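Local coordinates for protein cysteine desulfurase (Fervidobacterium islandicum, PDB 6A6E) that probably catalyses the pyridoxal-phosphate-dependent removal of sulfur from cysteine as a SufS-type desulfurase of a thermophilic bacterium, at residues T8-E13 / E312-E317; F22-R27 / S42-K47; G31-Y36 / K407-V412; K236-T241 / V401-T406. All coordinates share one frame; numbering follows the deposited sequence.

Contact 1: residues T8-E13 / E312-E317; sequences TVFSDE and EKHVEE
Phe-10 turns its ring edge to the imidazole face of His-314, an edge-to-face pair with centroids 5.5 Å apart and planes inclined at 61°. The atom that leads is Phe-10 CE2, 3.7 Å from His-314 CB. His-314 CG is anti to the backbone N (chi1 174°), which starts the ring off on the side where Phe-10 lies. Beside this pair Val-9 crosses Lys-313 at about a right angle, its CG2 resting 3.6 Å from Lys-313 CB. The other branch, Val-9 CG1, lies over the centre of one face of the Phe-10 ring, 3.9 Å above its plane.

The second shell is polar and fixes the imidazole. His-314 ND1 donates to Glu-317 OE2 at 3.2 Å in a nearly straight bond, with the acceptor close to the ring plane and approached on its anti side. OE2 also meets the hydroxyl of Ser-7. His-314 NE2 in turn meets the carbonyl of Asn-405; with acceptors at both nitrogens the doubly protonated, cationic ring would probably be favoured. An alanine in place of Glu-317 would probably leave His-314 ND1 and the Ser-7 hydroxyl without this acceptor and make the imidazole less firmly set against Phe-10.

The N-terminal arm is thus laid across helix 308-327 just before Ser-11 caps helix 12-20, which sends Phe-15 to meet the same imidazole.

Contact 2: residues F22-R27 / S42-K47; sequences FPALKR and STLKCK
Leu-44 is the bump of this contact, and Phe-22, Ala-24 and Leu-25 form the hollow that takes it. Its two methyls divide the work: CD1 meets Leu-25 CD2 at 3.8 Å, while CD2 faces Ala-24 CB at 4.2 Å. Nearer the backbone, Leu-44 CB borders Phe-22 CD2.

The Phe-22 ring is a wedge in the reverse direction, pushed against the backbone of residues 44-46. With CG beside the backbone N and anti to the carbonyl carbon (chi1 -60°), the ring starts toward the other segment, where CD2 comes within 3.3 Å of Lys-45 O. Leu-44 O lies at the ring edge, near its plane. Cys-46 continues along the ring, with CB 4.0 Å from Phe-22 CE2 and SG placed obliquely 5.4 Å from the ring centroid, a sulfur-aromatic contact. Farther out, Pro-23 CG rides on the aliphatic part of Lys-47, crossing it at about a right angle 4.0 Å from CD. One water ties the two segments, accepting from Ala-24 N and donating to Lys-45 O.

The 3-10 turn at residues 23-26 links helix 12-20 to strand 28-29, and it meets the loop joining strand 32-36 to helix 47-59. Tyr-302 of helix 290-306 touches both Phe-22 and Cys-46.

Contact 3: residues G31-Y36 / K407-V412; sequences GKRLVY and KEDIDV
Arg-33 grips Asp-409 end-on, with NH1 and NH2 both donating to the single atom OD1 at 2.8 Å each. Sharing one acceptor bends both bonds, to about 140°, yet OD1 stays close to the guanidinium plane. A weaker, longer arm of the salt-bridge network runs from Arg-33 NH2 to Glu-408 OE2 at 3.1 Å. The remaining nitrogen, Arg-33 NE, reaches the same carboxylate through a water that accepts from NE and donates to Glu-408 OE2 at 2.7 Å. Arg-33 CG sits between the backbone N and the carbonyl carbon (chi1 73°), and from there the chain runs extended to NE, toward the helix. Asp-409 OD2 is occupied elsewhere, by Asn-405 ND2, which settles the turn of the carboxylate.

Apolar contacts flank the charges. Val-35 CG2 covers one face of the guanidinium, 3.7 Å above its plane toward the rim, while Val-35 CG1 packs 3.7 Å from Asp-409 CB. A looser touch joins Val-35 CG2 to Val-412 CG1. An alanine in place of Arg-33 would probably leave the carboxylates of Asp-409 and Glu-408 without their shared positive mate and uncover Val-35 CG2.

The contact seats the start of helix 407-423 against strand 32-36, with Val-368 of the adjacent strand 368-373 touching both valines.

Contact 4: residues K236-T241 / V401-T406; sequences KILGPT and VYLYNT. With PLP (pyridoxal-5'-phosphate), chain E.
Tyr-402 begins the contact by laying its ring edge against Leu-238, CE2 standing 3.7 Å from CD2. Its CG is anti to the backbone N (chi1 -161°), and the ring it carries brings OH to 3.5 Å from Ile-237 CG1; the polar partner of this hydroxyl is the carbonyl of Pro-216. The backbone N of Tyr-402 donates in plane to a lone pair of Asn-405 OD1 at 2.9 Å. Leu-403 adds a looser touch, CD2 to Leu-238 CD1 at 4.4 Å, while its own CB lies over one face of the Tyr-402 ring, offset toward the rim. Tyr-404 then offers a second ring edge, with CE2 3.7 Å from Leu-238 CD2, and its OH bonds to Asn-39 and to the backbone N of Leu-44. One methyl of Leu-238 therefore meets two tyrosine edges. Asn-405 completes the type I turn by donating its N to Tyr-402 O, and Thr-406 caps helix 407-423.

The contact itself is apolar, without a hydrogen bond across it, and the reactive chemistry faces elsewhere. Lys-236 runs extended away from the tyrosines to a covalent bond of 1.3 Å between NZ and C4A of pyridoxal phosphate. This is the internal aldimine, which in desulfurases of this family the substrate cysteine displaces by transimination.

Overall arrangement
Contacts 2 and 4 are the closest pair, with centres about 8 Å apart, joined through Thr-43 to Leu-238 and Lys-45 to Gly-239; contacts 1 and 2 are the farthest, at about 18 Å. Strand 32-36 of contact 3 belongs to the six-stranded sheet, and residues 401-406 lead from its strand 396-400 into helix 407-423, the other side of contact 3. Across contact 4 they meet the cofactor-bearing loop between strands 229-233 and 244-248 of the seven-stranded sheet. Along the chain, contact 1 encloses contact 2 and crosses contacts 3 and 4; contact 3 encloses contact 4. The N-terminal region is thereby drawn onto the C-terminal part, and contacts 2, 3 and 4 also reach the second subunit.

Contact 1: residues T8-E13 / E312-E317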
loop_
_atom_site.group_PDB
_atom_site.type_symbol
_atom_site.label_atom_id
_atom_site.label_comp_id
_atom_site.label_asym_id
_atom_site.label_seq_id
_atom_site.Cartn_x
_atom_site.Cartn_y
_atom_site.Cartn_z
ATOM N N THR A 8 28.726 7.998 -23.102
ATOM C CA THR A 8 29.593 6.890 -23.494
ATOM C C THR A 8 28.780 5.551 -23.582
ATOM O O THR A 8 29.305 4.523 -23.975
ATOM C CB THR A 8 30.794 6.786 -22.500
ATOM O OG1 THR A 8 31.844 6.037 -23.108
ATOM C CG2 THR A 8 30.452 6.107 -21.177
ATOM N N VAL A 9 27.493 5.583 -23.221
ATOM C CA VAL A 9 26.711 4.371 -22.958
ATOM C C VAL A 9 25.650 4.160 -24.019
ATOM O O VAL A 9 25.481 3.047 -24.468
ATOM C CB VAL A 9 26.006 4.474 -21.577
ATOM C CG1 VAL A 9 25.034 3.317 -21.353
ATOM C CG2 VAL A 9 27.042 4.563 -20.451
ATOM N N PHE A 10 24.906 5.220 -24.361
ATOM C CA PHE A 10 23.764 5.123 -25.239
ATOM C C PHE A 10 24.045 5.913 -26.513
ATOM O O PHE A 10 24.591 6.998 -26.431
ATOM C CB PHE A 10 22.517 5.779 -24.593
ATOM C CG PHE A 10 21.961 5.033 -23.420
ATOM C CD1 PHE A 10 21.563 3.733 -23.549
ATOM C CD2 PHE A 10 21.789 5.659 -22.210
ATOM C CE1 PHE A 10 21.022 3.032 -22.470
ATOM C CE2 PHE A 10 21.281 4.975 -21.112
ATOM C CZ PHE A 10 20.886 3.652 -21.250
ATOM N N SER A 11 23.597 5.410 -27.662
ATOM C CA SER A 11 23.618 6.161 -28.910
ATOM C C SER A 11 22.691 7.363 -28.792
ATOM O O SER A 11 21.860 7.433 -27.888
ATOM C CB SER A 11 23.163 5.246 -30.058
ATOM O OG SER A 11 21.814 4.813 -29.912
ATOM N N ASP A 12 22.796 8.315 -29.693
ATOM C CA ASP A 12 21.896 9.466 -29.622
ATOM C C ASP A 12 20.470 9.058 -29.910
ATOM O O ASP A 12 19.532 9.674 -29.396
ATOM C CB ASP A 12 22.341 10.578 -30.552
ATOM C CG ASP A 12 23.620 11.212 -30.089
ATOM O OD1 ASP A 12 23.667 11.679 -28.924
ATOM O OD2 ASP A 12 24.597 11.221 -30.870
ATOM N N GLU A 13 20.301 8.012 -30.713
ATOM C CA GLU A 13 18.977 7.488 -30.975
ATOM C C GLU A 13 18.345 6.696 -29.793
ATOM O O GLU A 13 17.161 6.821 -29.559
ATOM C CB GLU A 13 19.024 6.553 -32.177
ATOM C CG GLU A 13 17.654 5.976 -32.567
ATOM C CD GLU A 13 17.714 4.574 -33.175
ATOM O OE1 GLU A 13 18.831 4.042 -33.418
ATOM O OE2 GLU A 13 16.623 4.001 -33.420
ATOM N N GLU A 312 22.963 1.494 -15.209
ATOM C CA GLU A 312 23.888 1.680 -14.181
ATOM C C GLU A 312 25.089 2.507 -14.599
ATOM O O GLU A 312 25.460 3.452 -13.872
ATOM C CB GLU A 312 24.309 0.335 -13.619
ATOM C CG GLU A 312 25.396 0.417 -12.585
ATOM C CD GLU A 312 25.803 -0.931 -11.999
ATOM O OE1 GLU A 312 25.037 -1.954 -11.966
ATOM O OE2 GLU A 312 26.925 -0.946 -11.465
ATOM N N LYS A 313 25.670 2.184 -15.761
ATOM C CA LYS A 313 26.777 2.974 -16.323
ATOM C C LYS A 313 26.391 4.403 -16.631
ATOM O O LYS A 313 27.172 5.287 -16.361
ATOM C CB LYS A 313 27.352 2.330 -17.615
ATOM C CG LYS A 313 28.309 1.170 -17.380
ATOM C CD LYS A 313 29.728 1.713 -17.123
ATOM C CE LYS A 313 30.772 0.647 -16.765
ATOM N NZ LYS A 313 30.684 0.204 -15.337
ATOM N N HIS A 314 25.217 4.624 -17.226
ATOM C CA HIS A 314 24.762 5.963 -17.536
ATOM C C HIS A 314 24.645 6.801 -16.266
ATOM O O HIS A 314 25.214 7.897 -16.182
ATOM C CB HIS A 314 23.462 5.939 -18.294
ATOM C CG HIS A 314 22.861 7.289 -18.523
ATOM N ND1 HIS A 314 23.494 8.276 -19.246
ATOM C CD2 HIS A 314 21.658 7.803 -18.170
ATOM C CE1 HIS A 314 22.717 9.340 -19.321
ATOM N NE2 HIS A 314 21.594 9.085 -18.678
ATOM N N VAL A 315 23.960 6.264 -15.261
ATOM C CA VAL A 315 23.856 6.958 -13.990
ATOM C C VAL A 315 25.231 7.219 -13.355
ATOM O O VAL A 315 25.466 8.273 -12.802
ATOM C CB VAL A 315 22.931 6.203 -12.986
ATOM C CG1 VAL A 315 22.886 6.969 -11.698
ATOM C CG2 VAL A 315 21.510 6.167 -13.500
ATOM N N GLU A 316 26.134 6.253 -13.470
ATOM C CA GLU A 316 27.498 6.412 -13.015
ATOM C C GLU A 316 28.192 7.590 -13.709
ATOM O O GLU A 316 28.791 8.418 -13.054
ATOM C CB GLU A 316 28.257 5.105 -13.245
ATOM C CG GLU A 316 29.671 5.055 -12.733
ATOM C CD GLU A 316 30.132 3.612 -12.569
ATOM O OE1 GLU A 316 30.240 2.904 -13.602
ATOM O OE2 GLU A 316 30.362 3.174 -11.417
ATOM N N GLU A 317 28.059 7.708 -15.006
ATOM C CA GLU A 317 28.751 8.795 -15.711
ATOM C C GLU A 317 28.080 10.140 -15.395
ATOM O O GLU A 317 28.750 11.162 -15.245
ATOM C CB GLU A 317 28.872 8.521 -17.232
ATOM C CG GLU A 317 27.719 9.027 -18.085
ATOM C CD GLU A 317 27.696 8.449 -19.517
ATOM O OE1 GLU A 317 28.817 8.051 -19.978
ATOM O OE2 GLU A 317 26.556 8.410 -20.145
#

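Contact 2: residues F22-R27 / S42-K47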
loop_
_atom_site.group_PDB
_atom_site.type_symbol
_atom_site.label_atom_id
_atom_site.label_comp_id
_atom_site.label_asym_id
_atom_site.label_seq_id
_atom_site.Cartn_x
_atom_site.Cartn_y
_atom_site.Cartn_z
ATOM N N PHE A 22 9.218 9.591 -21.343
ATOM C CA PHE A 22 8.819 10.347 -20.130
ATOM C C PHE A 22 8.135 11.659 -20.420
ATOM O O PHE A 22 8.791 12.680 -20.534
ATOM C CB PHE A 22 10.024 10.549 -19.254
ATOM C CG PHE A 22 10.610 9.272 -18.821
ATOM C CD1 PHE A 22 11.539 8.626 -19.633
ATOM C CD2 PHE A 22 10.147 8.609 -17.671
ATOM C CE1 PHE A 22 12.057 7.388 -19.302
ATOM C CE2 PHE A 22 10.705 7.365 -17.311
ATOM C CZ PHE A 22 11.640 6.734 -18.145
ATOM N N PRO A 23 6.818 11.632 -20.530
ATOM C CA PRO A 23 6.136 12.808 -20.970
ATOM C C PRO A 23 6.342 14.019 -20.083
ATOM O O PRO A 23 6.241 15.122 -20.597
ATOM C CB PRO A 23 4.673 12.402 -20.972
ATOM C CG PRO A 23 4.693 10.910 -21.092
ATOM C CD PRO A 23 5.895 10.506 -20.313
ATOM N N ALA A 24 6.615 13.854 -18.787
ATOM C CA ALA A 24 6.795 15.020 -17.947
ATOM C C ALA A 24 7.929 15.920 -18.467
ATOM O O ALA A 24 7.936 17.090 -18.193
ATOM C CB ALA A 24 7.084 14.630 -16.504
ATOM N N LEU A 25 8.892 15.346 -19.181
ATOM C CA LEU A 25 10.019 16.105 -19.667
ATOM C C LEU A 25 9.600 17.238 -20.658
ATOM O O LEU A 25 10.329 18.202 -20.792
ATOM C CB LEU A 25 11.082 15.173 -20.280
ATOM C CG LEU A 25 11.707 14.194 -19.316
ATOM C CD1 LEU A 25 12.717 13.310 -20.028
ATOM C CD2 LEU A 25 12.286 14.979 -18.163
ATOM N N LYS A 26 8.404 17.145 -21.234
ATOM C CA LYS A 26 7.844 18.201 -22.100
ATOM C C LYS A 26 7.212 19.345 -21.347
ATOM O O LYS A 26 6.683 20.256 -21.976
ATOM C CB LYS A 26 6.721 17.672 -22.977
ATOM C CG LYS A 26 6.967 16.399 -23.737
ATOM C CD LYS A 26 8.148 16.524 -24.659
ATOM C CE LYS A 26 7.910 15.638 -25.882
ATOM N NZ LYS A 26 9.095 15.690 -26.783
ATOM N N ARG A 27 7.153 19.262 -20.023
ATOM C CA ARG A 27 6.564 20.307 -19.223
ATOM C C ARG A 27 7.551 21.514 -19.294
ATOM O O ARG A 27 8.766 21.326 -19.280
ATOM C CB ARG A 27 6.384 19.883 -17.748
ATOM C CG ARG A 27 5.158 19.010 -17.345
ATOM C CD ARG A 27 3.825 19.720 -17.415
ATOM N NE ARG A 27 3.775 20.918 -16.554
ATOM C CZ ARG A 27 3.499 20.920 -15.244
ATOM N NH1 ARG A 27 3.233 19.795 -14.587
ATOM N NH2 ARG A 27 3.456 22.050 -14.583
ATOM N N SER A 42 11.532 10.794 -5.638
ATOM C CA SER A 42 10.768 9.873 -6.447
ATOM C C SER A 42 11.113 10.061 -7.911
ATOM O O SER A 42 11.773 11.047 -8.276
ATOM C CB SER A 42 9.257 10.014 -6.239
ATOM O OG SER A 42 8.584 8.800 -6.624
ATOM N N THR A 43 10.749 9.095 -8.747
ATOM C CA THR A 43 11.090 9.189 -10.180
ATOM C C THR A 43 9.900 9.382 -11.075
ATOM O O THR A 43 8.728 9.095 -10.718
ATOM C CB THR A 43 11.875 7.957 -10.637
ATOM O OG1 THR A 43 11.129 6.784 -10.289
ATOM C CG2 THR A 43 13.264 7.882 -9.971
ATOM N N LEU A 44 10.197 9.808 -12.285
ATOM C CA LEU A 44 9.167 10.099 -13.291
ATOM C C LEU A 44 8.752 8.777 -13.934
ATOM O O LEU A 44 9.500 7.785 -13.873
ATOM C CB LEU A 44 9.737 11.036 -14.359
ATOM C CG LEU A 44 10.261 12.398 -13.954
ATOM C CD1 LEU A 44 10.777 13.091 -15.202
ATOM C CD2 LEU A 44 9.258 13.276 -13.218
ATOM N N LYS A 45 7.562 8.757 -14.525
ATOM C CA LYS A 45 6.959 7.525 -15.040
ATOM C C LYS A 45 7.013 7.406 -16.552
ATOM O O LYS A 45 6.870 8.373 -17.307
ATOM C CB LYS A 45 5.498 7.400 -14.587
ATOM C CG LYS A 45 5.249 7.654 -13.094
ATOM C CD LYS A 45 6.235 6.925 -12.178
ATOM C CE LYS A 45 5.993 7.218 -10.711
ATOM N NZ LYS A 45 7.208 6.799 -9.955
ATOM N N CYS A 46 7.210 6.165 -16.968
ATOM C CA CYS A 46 7.343 5.762 -18.343
ATOM C C CYS A 46 5.973 5.550 -18.955
ATOM O O CYS A 46 5.152 4.818 -18.406
ATOM C CB CYS A 46 8.157 4.477 -18.391
ATOM S SG CYS A 46 8.166 3.775 -20.033
ATOM N N LYS A 47 5.703 6.185 -20.088
ATOM C CA LYS A 47 4.380 6.106 -20.691
ATOM C C LYS A 47 3.986 4.675 -21.062
ATOM O O LYS A 47 2.876 4.259 -20.779
ATOM C CB LYS A 47 4.331 6.955 -21.916
ATOM C CG LYS A 47 2.956 7.089 -22.520
ATOM C CD LYS A 47 2.964 8.275 -23.484
ATOM C CE LYS A 47 2.493 7.861 -24.850
ATOM N NZ LYS A 47 1.027 7.720 -24.812
HETATM O O HOH W 1 6.849 11.289 -17.184
#

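Contact 3: residues G31-Y36 / K407-V412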
loop_
_atom_site.group_PDB
_atom_site.type_symbol
_atom_site.label_atom_id
_atom_site.label_comp_id
_atom_site.label_asym_id
_atom_site.label_seq_id
_atom_site.Cartn_x
_atom_site.Cartn_y
_atom_site.Cartn_z
ATOM N N GLY A 31 8.459 29.006 -19.138
ATOM C CA GLY A 31 9.142 28.987 -20.411
ATOM C C GLY A 31 10.465 28.259 -20.492
ATOM O O GLY A 31 11.084 28.302 -21.538
ATOM N N LYS A 32 10.903 27.578 -19.430
ATOM C CA LYS A 32 12.081 26.691 -19.506
ATOM C C LYS A 32 11.690 25.202 -19.297
ATOM O O LYS A 32 10.814 24.873 -18.464
ATOM C CB LYS A 32 13.108 27.094 -18.479
ATOM C CG LYS A 32 13.537 28.532 -18.637
ATOM C CD LYS A 32 14.726 28.820 -17.800
ATOM C CE LYS A 32 15.225 30.241 -18.045
ATOM N NZ LYS A 32 16.640 30.267 -17.585
ATOM N N ARG A 33 12.331 24.317 -20.050
ATOM C CA ARG A 33 12.022 22.915 -19.939
ATOM C C ARG A 33 12.349 22.427 -18.521
ATOM O O ARG A 33 13.259 22.938 -17.822
ATOM C CB ARG A 33 12.760 22.072 -20.985
ATOM C CG ARG A 33 14.241 21.914 -20.696
ATOM C CD ARG A 33 15.007 21.154 -21.778
ATOM N NE ARG A 33 16.423 21.047 -21.411
ATOM C CZ ARG A 33 16.947 20.111 -20.636
ATOM N NH1 ARG A 33 16.177 19.118 -20.160
ATOM N NH2 ARG A 33 18.248 20.149 -20.332
ATOM N N LEU A 34 11.574 21.426 -18.128
ATOM C CA LEU A 34 11.725 20.772 -16.832
ATOM C C LEU A 34 13.053 20.088 -16.799
ATOM O O LEU A 34 13.381 19.259 -17.634
ATOM C CB LEU A 34 10.570 19.765 -16.578
ATOM C CG LEU A 34 10.808 18.840 -15.360
ATOM C CD1 LEU A 34 10.845 19.672 -14.059
ATOM C CD2 LEU A 34 9.748 17.752 -15.307
ATOM N N VAL A 35 13.853 20.451 -15.821
ATOM C CA VAL A 35 15.080 19.760 -15.546
ATOM C C VAL A 35 14.887 19.028 -14.187
ATOM O O VAL A 35 15.081 19.613 -13.123
ATOM C CB VAL A 35 16.285 20.736 -15.520
ATOM C CG1 VAL A 35 17.519 20.014 -15.042
ATOM C CG2 VAL A 35 16.547 21.270 -16.943
ATOM N N TYR A 36 14.587 17.732 -14.234
ATOM C CA TYR A 36 14.132 17.008 -13.015
ATOM C C TYR A 36 15.298 16.373 -12.313
ATOM O O TYR A 36 15.831 15.357 -12.770
ATOM C CB TYR A 36 13.054 15.976 -13.337
ATOM C CG TYR A 36 12.436 15.356 -12.105
ATOM C CD1 TYR A 36 11.429 15.995 -11.416
ATOM C CD2 TYR A 36 12.908 14.172 -11.589
ATOM C CE1 TYR A 36 10.893 15.468 -10.250
ATOM C CE2 TYR A 36 12.307 13.582 -10.465
ATOM C CZ TYR A 36 11.332 14.241 -9.791
ATOM O OH TYR A 36 10.747 13.691 -8.680
ATOM N N LYS A 407 23.818 15.372 -19.381
ATOM C CA LYS A 407 24.830 16.313 -18.957
ATOM C C LYS A 407 24.379 17.718 -19.138
ATOM O O LYS A 407 24.696 18.572 -18.333
ATOM C CB LYS A 407 26.119 16.081 -19.710
ATOM C CG LYS A 407 26.846 14.892 -19.135
ATOM C CD LYS A 407 28.081 14.588 -19.951
ATOM C CE LYS A 407 29.004 13.649 -19.207
ATOM N NZ LYS A 407 29.508 12.686 -20.207
ATOM N N GLU A 408 23.583 17.969 -20.163
ATOM C CA GLU A 408 22.989 19.292 -20.297
ATOM C C GLU A 408 22.110 19.724 -19.103
ATOM O O GLU A 408 22.164 20.895 -18.664
ATOM C CB GLU A 408 22.230 19.411 -21.604
ATOM C CG GLU A 408 21.651 20.807 -21.727
ATOM C CD GLU A 408 20.861 21.027 -22.993
ATOM O OE1 GLU A 408 21.504 21.277 -24.041
ATOM O OE2 GLU A 408 19.607 21.002 -22.926
ATOM N N ASP A 409 21.297 18.785 -18.571
ATOM C CA ASP A 409 20.524 19.036 -17.340
ATOM C C ASP A 409 21.431 19.532 -16.242
ATOM O O ASP A 409 21.142 20.506 -15.542
ATOM C CB ASP A 409 19.826 17.762 -16.835
ATOM C CG ASP A 409 18.694 17.304 -17.710
ATOM O OD1 ASP A 409 18.068 18.137 -18.410
ATOM O OD2 ASP A 409 18.329 16.075 -17.627
ATOM N N ILE A 410 22.519 18.840 -16.058
ATOM C CA ILE A 410 23.474 19.217 -15.052
ATOM C C ILE A 410 24.063 20.648 -15.319
ATOM O O ILE A 410 24.179 21.479 -14.368
ATOM C CB ILE A 410 24.537 18.140 -14.949
ATOM C CG1 ILE A 410 23.896 16.872 -14.369
ATOM C CG2 ILE A 410 25.689 18.562 -14.060
ATOM C CD1 ILE A 410 24.774 15.647 -14.369
ATOM N N ASP A 411 24.364 20.942 -16.591
ATOM C CA ASP A 411 24.871 22.288 -16.979
ATOM C C ASP A 411 23.845 23.383 -16.681
ATOM O O ASP A 411 24.209 24.485 -16.260
ATOM C CB ASP A 411 25.218 22.341 -18.487
ATOM C CG ASP A 411 26.435 21.495 -18.844
ATOM O OD1 ASP A 411 27.185 21.133 -17.967
ATOM O OD2 ASP A 411 26.668 21.197 -20.022
ATOM N N VAL A 412 22.560 23.092 -16.872
ATOM C CA VAL A 412 21.538 24.028 -16.408
ATOM C C VAL A 412 21.570 24.243 -14.893
ATOM O O VAL A 412 21.419 25.396 -14.426
ATOM C CB VAL A 412 20.126 23.659 -16.908
ATOM C CG1 VAL A 412 19.069 24.657 -16.425
ATOM C CG2 VAL A 412 20.121 23.573 -18.427
HETATM O O HOH W 2 18.611 23.164 -21.685
#

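Contact 4: residues K236-T241 / V401-T406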
loop_
_atom_site.group_PDB
_atom_site.type_symbol
_atom_site.label_atom_id
_atom_site.label_comp_id
_atom_site.label_asym_id
_atom_site.label_seq_id
_atom_site.Cartn_x
_atom_site.Cartn_y
_atom_site.Cartn_z
ATOM N N LYS A 236 10.677 4.757 -6.629
ATOM C CA LYS A 236 12.028 5.185 -6.894
ATOM C C LYS A 236 12.760 4.503 -8.048
ATOM O O LYS A 236 13.862 4.948 -8.404
ATOM C CB LYS A 236 12.906 5.166 -5.634
ATOM C CG LYS A 236 12.463 6.224 -4.612
ATOM C CD LYS A 236 13.410 6.277 -3.417
ATOM C CE LYS A 236 12.853 7.182 -2.348
ATOM N NZ LYS A 236 13.707 7.069 -1.122
ATOM N N ILE A 237 12.111 3.525 -8.689
ATOM C CA ILE A 237 12.655 2.853 -9.837
ATOM C C ILE A 237 11.719 2.938 -11.033
ATOM O O ILE A 237 11.434 1.906 -11.675
ATOM C CB ILE A 237 13.061 1.411 -9.427
ATOM C CG1 ILE A 237 13.871 0.719 -10.536
ATOM C CG2 ILE A 237 11.894 0.560 -8.989
ATOM C CD1 ILE A 237 14.478 -0.632 -10.147
ATOM N N LEU A 238 11.155 4.118 -11.285
ATOM C CA LEU A 238 10.163 4.339 -12.347
ATOM C C LEU A 238 8.812 3.696 -12.113
ATOM O O LEU A 238 7.910 3.809 -12.940
ATOM C CB LEU A 238 10.675 3.878 -13.735
ATOM C CG LEU A 238 12.072 4.299 -14.142
ATOM C CD1 LEU A 238 12.416 3.619 -15.449
ATOM C CD2 LEU A 238 12.121 5.802 -14.341
ATOM N N GLY A 239 8.608 3.106 -10.940
ATOM C CA GLY A 239 7.424 2.303 -10.713
ATOM C C GLY A 239 6.249 3.006 -10.112
ATOM O O GLY A 239 6.318 4.193 -9.756
ATOM N N PRO A 240 5.149 2.282 -10.001
ATOM C CA PRO A 240 3.945 2.773 -9.347
ATOM C C PRO A 240 4.199 3.195 -7.917
ATOM O O PRO A 240 5.159 2.759 -7.300
ATOM C CB PRO A 240 2.978 1.577 -9.398
ATOM C CG PRO A 240 3.602 0.495 -10.246
ATOM C CD PRO A 240 5.081 0.816 -10.296
ATOM N N THR A 241 3.323 4.041 -7.390
ATOM C CA THR A 241 3.322 4.274 -5.971
ATOM C C THR A 241 2.584 3.147 -5.280
ATOM O O THR A 241 1.876 2.366 -5.899
ATOM C CB THR A 241 2.701 5.656 -5.577
ATOM O OG1 THR A 241 1.428 5.835 -6.201
ATOM C CG2 THR A 241 3.585 6.823 -6.066
ATOM N N VAL A 401 20.337 12.430 -9.811
ATOM C CA VAL A 401 20.219 12.082 -11.218
ATOM C C VAL A 401 19.678 10.663 -11.401
ATOM O O VAL A 401 19.847 9.803 -10.525
ATOM C CB VAL A 401 21.574 12.191 -11.991
ATOM C CG1 VAL A 401 22.025 13.618 -12.071
ATOM C CG2 VAL A 401 22.699 11.405 -11.303
ATOM N N TYR A 402 19.057 10.445 -12.569
ATOM C CA TYR A 402 18.592 9.116 -12.931
ATOM C C TYR A 402 18.539 8.991 -14.465
ATOM O O TYR A 402 19.104 9.824 -15.196
ATOM C CB TYR A 402 17.209 8.831 -12.267
ATOM C CG TYR A 402 16.847 7.335 -12.189
ATOM C CD1 TYR A 402 17.723 6.419 -11.649
ATOM C CD2 TYR A 402 15.628 6.866 -12.608
ATOM C CE1 TYR A 402 17.424 5.080 -11.545
ATOM C CE2 TYR A 402 15.309 5.510 -12.508
ATOM C CZ TYR A 402 16.218 4.620 -11.986
ATOM O OH TYR A 402 15.902 3.287 -11.890
ATOM N N LEU A 403 17.864 7.952 -14.949
ATOM C CA LEU A 403 17.988 7.450 -16.298
ATOM C C LEU A 403 17.862 8.489 -17.406
ATOM O O LEU A 403 18.698 8.527 -18.336
ATOM C CB LEU A 403 16.893 6.384 -16.533
ATOM C CG LEU A 403 16.799 5.802 -17.930
ATOM C CD1 LEU A 403 18.134 5.157 -18.244
ATOM C CD2 LEU A 403 15.700 4.785 -18.074
ATOM N N TYR A 404 16.792 9.283 -17.322
ATOM C CA TYR A 404 16.370 10.231 -18.311
ATOM C C TYR A 404 17.093 11.617 -18.110
ATOM O O TYR A 404 16.716 12.606 -18.735
ATOM C CB TYR A 404 14.809 10.409 -18.274
ATOM C CG TYR A 404 14.265 10.420 -16.830
ATOM C CD1 TYR A 404 14.615 11.446 -15.926
ATOM C CD2 TYR A 404 13.505 9.355 -16.351
ATOM C CE1 TYR A 404 14.197 11.428 -14.598
ATOM C CE2 TYR A 404 13.088 9.291 -15.001
ATOM C CZ TYR A 404 13.430 10.324 -14.136
ATOM O OH TYR A 404 13.061 10.257 -12.845
ATOM N N ASN A 405 18.060 11.709 -17.230
ATOM C CA ASN A 405 18.829 12.952 -17.106
ATOM C C ASN A 405 20.021 12.985 -18.094
ATOM O O ASN A 405 20.461 11.956 -18.598
ATOM C CB ASN A 405 19.339 13.193 -15.677
ATOM C CG ASN A 405 18.229 13.572 -14.708
ATOM O OD1 ASN A 405 18.078 12.907 -13.661
ATOM N ND2 ASN A 405 17.432 14.624 -15.035
ATOM N N THR A 406 20.505 14.188 -18.373
ATOM C CA THR A 406 21.605 14.429 -19.328
ATOM C C THR A 406 22.677 15.308 -18.719
ATOM O O THR A 406 22.498 15.916 -17.650
ATOM C CB THR A 406 21.100 15.138 -20.607
ATOM O OG1 THR A 406 20.688 16.475 -20.286
ATOM C CG2 THR A 406 19.961 14.344 -21.258
HETATM N N1 PLP E . 15.549 4.871 2.827
HETATM C C2 PLP E . 16.190 5.526 1.895
HETATM C C2A PLP E . 17.681 5.550 1.878
HETATM C C3 PLP E . 15.387 6.257 0.916
HETATM O O3 PLP E . 16.023 6.950 -0.012
HETATM C C4 PLP E . 13.927 6.182 0.949
HETATM C C4A PLP E . 13.066 6.800 -0.041
HETATM C C5 PLP E . 13.317 5.447 2.061
HETATM C C6 PLP E . 14.189 4.846 2.919
HETATM C C5A PLP E . 11.801 5.372 2.265
HETATM O O4P PLP E . 10.970 4.997 1.176
HETATM P P PLP E . 9.353 5.114 1.117
HETATM O O1P PLP E . 8.774 4.207 2.128
HETATM O O2P PLP E . 9.145 6.589 1.309
HETATM O O3P PLP E . 9.116 4.621 -0.279
#